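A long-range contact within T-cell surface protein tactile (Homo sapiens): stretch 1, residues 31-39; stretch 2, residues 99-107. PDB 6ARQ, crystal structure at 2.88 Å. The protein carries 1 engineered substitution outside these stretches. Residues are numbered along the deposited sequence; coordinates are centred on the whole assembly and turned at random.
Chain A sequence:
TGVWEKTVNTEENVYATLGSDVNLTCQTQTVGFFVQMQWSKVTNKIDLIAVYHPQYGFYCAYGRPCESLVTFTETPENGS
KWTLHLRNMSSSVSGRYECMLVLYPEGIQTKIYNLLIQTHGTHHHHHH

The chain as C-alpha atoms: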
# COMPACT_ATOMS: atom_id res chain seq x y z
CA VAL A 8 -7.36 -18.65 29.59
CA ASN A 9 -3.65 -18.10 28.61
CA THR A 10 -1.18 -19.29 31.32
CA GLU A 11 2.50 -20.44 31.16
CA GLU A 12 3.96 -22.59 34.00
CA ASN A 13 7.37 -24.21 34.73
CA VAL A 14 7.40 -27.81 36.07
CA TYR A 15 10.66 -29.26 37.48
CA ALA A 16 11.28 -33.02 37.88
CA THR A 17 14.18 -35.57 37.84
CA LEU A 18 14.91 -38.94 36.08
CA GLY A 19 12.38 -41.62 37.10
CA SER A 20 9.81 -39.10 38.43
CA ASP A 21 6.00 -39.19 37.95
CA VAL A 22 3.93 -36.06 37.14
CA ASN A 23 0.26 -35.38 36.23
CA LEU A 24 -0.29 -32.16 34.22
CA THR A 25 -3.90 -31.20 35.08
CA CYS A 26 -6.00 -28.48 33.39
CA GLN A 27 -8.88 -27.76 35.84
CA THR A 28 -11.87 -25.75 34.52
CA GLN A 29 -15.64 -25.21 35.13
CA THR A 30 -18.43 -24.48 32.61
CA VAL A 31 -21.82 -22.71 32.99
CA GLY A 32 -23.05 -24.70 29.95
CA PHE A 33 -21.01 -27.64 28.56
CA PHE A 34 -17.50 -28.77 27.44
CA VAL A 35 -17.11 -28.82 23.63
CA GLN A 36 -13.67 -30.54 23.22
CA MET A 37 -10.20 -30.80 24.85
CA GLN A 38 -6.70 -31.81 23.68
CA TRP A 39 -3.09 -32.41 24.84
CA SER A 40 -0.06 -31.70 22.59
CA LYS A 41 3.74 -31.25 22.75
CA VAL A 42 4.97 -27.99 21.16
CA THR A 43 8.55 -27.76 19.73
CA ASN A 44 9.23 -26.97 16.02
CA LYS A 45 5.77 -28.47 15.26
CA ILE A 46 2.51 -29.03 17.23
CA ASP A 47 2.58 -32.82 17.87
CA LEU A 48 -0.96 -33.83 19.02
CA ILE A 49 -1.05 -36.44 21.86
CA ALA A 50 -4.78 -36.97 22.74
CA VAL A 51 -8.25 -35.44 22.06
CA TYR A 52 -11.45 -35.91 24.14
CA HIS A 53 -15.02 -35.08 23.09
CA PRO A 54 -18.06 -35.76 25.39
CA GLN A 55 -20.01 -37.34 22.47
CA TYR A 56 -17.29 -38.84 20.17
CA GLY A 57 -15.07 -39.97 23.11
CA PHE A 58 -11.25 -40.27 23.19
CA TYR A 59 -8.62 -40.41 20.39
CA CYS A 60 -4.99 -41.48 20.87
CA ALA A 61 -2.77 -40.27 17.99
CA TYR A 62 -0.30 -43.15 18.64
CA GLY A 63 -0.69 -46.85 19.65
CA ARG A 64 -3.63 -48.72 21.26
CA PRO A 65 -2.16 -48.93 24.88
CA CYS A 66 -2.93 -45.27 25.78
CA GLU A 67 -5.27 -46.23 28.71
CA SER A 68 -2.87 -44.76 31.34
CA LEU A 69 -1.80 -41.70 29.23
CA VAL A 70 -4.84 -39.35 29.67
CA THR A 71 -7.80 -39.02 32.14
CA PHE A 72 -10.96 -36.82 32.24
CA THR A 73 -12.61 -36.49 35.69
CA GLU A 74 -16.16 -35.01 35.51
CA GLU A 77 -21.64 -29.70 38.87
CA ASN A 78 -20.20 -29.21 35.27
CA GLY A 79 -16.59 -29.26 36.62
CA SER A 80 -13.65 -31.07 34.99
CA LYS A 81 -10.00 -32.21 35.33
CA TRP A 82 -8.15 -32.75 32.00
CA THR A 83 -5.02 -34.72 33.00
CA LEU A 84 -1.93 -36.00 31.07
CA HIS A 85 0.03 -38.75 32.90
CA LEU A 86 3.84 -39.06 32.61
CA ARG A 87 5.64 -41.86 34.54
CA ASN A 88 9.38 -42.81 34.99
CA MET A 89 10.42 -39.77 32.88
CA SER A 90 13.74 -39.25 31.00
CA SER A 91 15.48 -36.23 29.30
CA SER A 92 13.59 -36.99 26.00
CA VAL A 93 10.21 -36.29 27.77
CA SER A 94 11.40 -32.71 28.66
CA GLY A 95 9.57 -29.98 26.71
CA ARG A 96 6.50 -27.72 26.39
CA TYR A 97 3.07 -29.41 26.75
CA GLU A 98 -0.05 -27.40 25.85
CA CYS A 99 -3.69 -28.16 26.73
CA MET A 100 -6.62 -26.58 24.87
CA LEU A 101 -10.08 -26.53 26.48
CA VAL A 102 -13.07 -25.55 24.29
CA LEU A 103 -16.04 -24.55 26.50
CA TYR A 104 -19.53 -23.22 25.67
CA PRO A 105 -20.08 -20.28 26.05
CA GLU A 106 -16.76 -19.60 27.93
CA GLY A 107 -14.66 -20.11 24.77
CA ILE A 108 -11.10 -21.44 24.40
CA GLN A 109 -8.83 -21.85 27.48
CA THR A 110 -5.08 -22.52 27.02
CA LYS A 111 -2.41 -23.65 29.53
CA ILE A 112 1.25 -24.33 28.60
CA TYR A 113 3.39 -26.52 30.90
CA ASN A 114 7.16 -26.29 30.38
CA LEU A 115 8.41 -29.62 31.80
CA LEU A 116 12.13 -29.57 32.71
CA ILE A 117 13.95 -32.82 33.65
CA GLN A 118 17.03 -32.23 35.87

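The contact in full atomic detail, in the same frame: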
# COMPACT_ATOMS: atom_id res chain seq x y z
N VAL A 31 -20.46 -23.10 32.63
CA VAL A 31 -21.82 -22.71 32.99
C VAL A 31 -22.75 -23.61 32.15
O VAL A 31 -23.78 -24.08 32.65
CB VAL A 31 -22.08 -21.19 32.78
CG1 VAL A 31 -23.54 -20.82 33.01
CG2 VAL A 31 -21.18 -20.35 33.70
N GLY A 32 -22.33 -23.87 30.91
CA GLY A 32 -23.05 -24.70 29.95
C GLY A 32 -22.51 -26.11 29.82
O GLY A 32 -22.91 -27.00 30.58
N PHE A 33 -21.61 -26.33 28.84
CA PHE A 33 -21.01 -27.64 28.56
C PHE A 33 -19.60 -27.53 27.95
O PHE A 33 -19.23 -26.48 27.43
CB PHE A 33 -21.92 -28.46 27.61
CG PHE A 33 -22.14 -27.88 26.23
CD1 PHE A 33 -23.16 -26.97 25.99
CD2 PHE A 33 -21.35 -28.28 25.16
CE1 PHE A 33 -23.36 -26.44 24.71
CE2 PHE A 33 -21.56 -27.75 23.88
CZ PHE A 33 -22.56 -26.84 23.67
N PHE A 34 -18.84 -28.64 28.02
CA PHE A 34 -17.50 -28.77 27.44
C PHE A 34 -17.64 -29.24 25.99
O PHE A 34 -18.33 -30.23 25.73
CB PHE A 34 -16.63 -29.74 28.25
CG PHE A 34 -16.44 -29.37 29.70
CD1 PHE A 34 -15.56 -28.35 30.06
CD2 PHE A 34 -17.11 -30.04 30.70
CE1 PHE A 34 -15.38 -28.00 31.40
CE2 PHE A 34 -16.93 -29.70 32.05
CZ PHE A 34 -16.07 -28.67 32.38
N VAL A 35 -17.03 -28.51 25.05
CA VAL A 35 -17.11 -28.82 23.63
C VAL A 35 -16.07 -29.90 23.27
O VAL A 35 -16.45 -30.95 22.76
CB VAL A 35 -16.99 -27.55 22.75
CG1 VAL A 35 -16.94 -27.89 21.27
CG2 VAL A 35 -18.12 -26.57 23.04
N GLN A 36 -14.78 -29.63 23.52
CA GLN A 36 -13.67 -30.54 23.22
C GLN A 36 -12.41 -30.13 23.99
O GLN A 36 -12.30 -28.98 24.42
CB GLN A 36 -13.37 -30.52 21.70
CG GLN A 36 -12.73 -31.79 21.16
CD GLN A 36 -12.30 -31.63 19.73
OE1 GLN A 36 -11.22 -31.10 19.44
NE2 GLN A 36 -13.12 -32.10 18.81
N MET A 37 -11.47 -31.06 24.16
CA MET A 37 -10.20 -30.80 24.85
C MET A 37 -9.08 -31.66 24.28
O MET A 37 -9.33 -32.80 23.89
CB MET A 37 -10.30 -30.96 26.37
CG MET A 37 -11.00 -32.21 26.83
SD MET A 37 -11.55 -32.00 28.53
CE MET A 37 -13.04 -31.01 28.28
N GLN A 38 -7.86 -31.10 24.23
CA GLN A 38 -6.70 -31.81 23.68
C GLN A 38 -5.40 -31.54 24.43
O GLN A 38 -5.28 -30.52 25.11
CB GLN A 38 -6.52 -31.47 22.18
CG GLN A 38 -6.24 -30.00 21.88
CD GLN A 38 -6.30 -29.69 20.41
OE1 GLN A 38 -7.35 -29.80 19.78
NE2 GLN A 38 -5.19 -29.25 19.85
N TRP A 39 -4.45 -32.47 24.30
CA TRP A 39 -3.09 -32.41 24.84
C TRP A 39 -2.12 -32.52 23.67
O TRP A 39 -2.34 -33.34 22.77
CB TRP A 39 -2.82 -33.53 25.87
CG TRP A 39 -3.15 -33.16 27.29
CD1 TRP A 39 -4.10 -33.74 28.08
CD2 TRP A 39 -2.49 -32.18 28.10
NE1 TRP A 39 -4.11 -33.13 29.32
CE2 TRP A 39 -3.13 -32.17 29.36
CE3 TRP A 39 -1.43 -31.29 27.88
CZ2 TRP A 39 -2.74 -31.32 30.39
CZ3 TRP A 39 -1.04 -30.44 28.91
CH2 TRP A 39 -1.69 -30.47 30.15
N CYS A 99 -2.34 -27.64 26.67
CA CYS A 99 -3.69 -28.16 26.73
C CYS A 99 -4.65 -27.08 26.23
O CYS A 99 -4.45 -25.90 26.50
CB CYS A 99 -4.07 -28.66 28.13
SG CYS A 99 -4.73 -27.40 29.25
N MET A 100 -5.63 -27.49 25.43
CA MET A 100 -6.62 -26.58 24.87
C MET A 100 -8.00 -27.06 25.28
O MET A 100 -8.38 -28.19 24.98
CB MET A 100 -6.48 -26.49 23.35
CG MET A 100 -7.12 -25.25 22.78
SD MET A 100 -6.99 -25.17 20.98
CE MET A 100 -5.27 -24.65 20.79
N LEU A 101 -8.74 -26.21 26.00
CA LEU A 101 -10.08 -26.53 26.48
C LEU A 101 -11.11 -25.65 25.79
O LEU A 101 -11.09 -24.43 25.95
CB LEU A 101 -10.16 -26.37 28.01
CG LEU A 101 -9.32 -27.33 28.84
CD1 LEU A 101 -8.79 -26.63 30.07
CD2 LEU A 101 -10.10 -28.56 29.25
N VAL A 102 -12.00 -26.26 24.99
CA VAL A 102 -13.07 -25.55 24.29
C VAL A 102 -14.34 -25.73 25.12
O VAL A 102 -14.80 -26.86 25.33
CB VAL A 102 -13.25 -25.98 22.80
CG1 VAL A 102 -14.24 -25.07 22.09
CG2 VAL A 102 -11.91 -25.99 22.06
N LEU A 103 -14.86 -24.62 25.64
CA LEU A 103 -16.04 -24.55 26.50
C LEU A 103 -17.14 -23.70 25.87
O LEU A 103 -16.83 -22.77 25.12
CB LEU A 103 -15.64 -23.93 27.85
CG LEU A 103 -15.11 -24.85 28.96
CD1 LEU A 103 -13.66 -25.27 28.70
CD2 LEU A 103 -15.15 -24.15 30.30
N TYR A 104 -18.41 -24.01 26.18
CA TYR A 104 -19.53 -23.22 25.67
C TYR A 104 -20.36 -22.68 26.84
O TYR A 104 -20.82 -23.47 27.68
CB TYR A 104 -20.41 -24.02 24.69
CG TYR A 104 -21.15 -23.13 23.72
CD1 TYR A 104 -22.38 -22.57 24.05
CD2 TYR A 104 -20.60 -22.82 22.47
CE1 TYR A 104 -23.05 -21.72 23.17
CE2 TYR A 104 -21.27 -21.98 21.58
CZ TYR A 104 -22.49 -21.43 21.93
OH TYR A 104 -23.14 -20.61 21.05
N PRO A 105 -20.53 -21.35 26.96
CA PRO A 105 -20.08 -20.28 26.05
C PRO A 105 -18.82 -19.53 26.54
O PRO A 105 -18.63 -18.37 26.18
CB PRO A 105 -21.30 -19.35 26.04
CG PRO A 105 -21.86 -19.46 27.47
CD PRO A 105 -21.35 -20.78 28.05
N GLU A 106 -17.97 -20.19 27.36
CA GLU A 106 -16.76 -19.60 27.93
C GLU A 106 -15.64 -19.39 26.90
O GLU A 106 -14.78 -18.53 27.10
CB GLU A 106 -16.23 -20.44 29.11
CG GLU A 106 -17.04 -20.32 30.39
CD GLU A 106 -18.36 -21.06 30.40
OE1 GLU A 106 -19.38 -20.46 30.82
OE2 GLU A 106 -18.40 -22.23 29.96
N GLY A 107 -15.65 -20.19 25.84
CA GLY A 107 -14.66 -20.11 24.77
C GLY A 107 -13.48 -21.05 24.92
O GLY A 107 -13.60 -22.12 25.52

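Antiparallel strands are joined by backbone ladders, and their side chains then decide what each face of the sheet can pack against; this pair from tactile illustrates both, with a bulge as a complication. At Cys99, the buried start of the second stretch, CB sits squarely over the six-membered ring of Trp39, 3.6 Å from its CZ3, a snug fit for a small residue whose sulfur is bonded covalently elsewhere in the structure. Met100 turns to the other face, beside Gln38, and its backbone makes the paired bonds of a wide rung: Met100 N to Gln38 O (3.1 Å) and Gln38 N to Met100 O (3.0 Å). Leu101 returns to the Trp39 side, where its CD2 meets Met37 CB at 3.8 Å.

Val102 faces the bulge. Its N donates to Gln36 O (2.8 Å), while its O accepts from Val35 N (2.8 Å) and, weakly, from Gln36 N (3.3 Å). The extra residue, Val35, points its compact side chain toward this strand, with CB 3.8 Å from Val102 CG1. Beyond it, Leu103 CG packs 3.7 Å from Phe34 CD1. Tyr104 closes the ladder through Tyr104 N to Phe33 O (2.9 Å) and Phe33 N to Tyr104 O (3.2 Å), its CB lying over the Phe33 ring. After cis Pro105, Glu106 OE1 weakly accepts from Val31 N (3.4 Å).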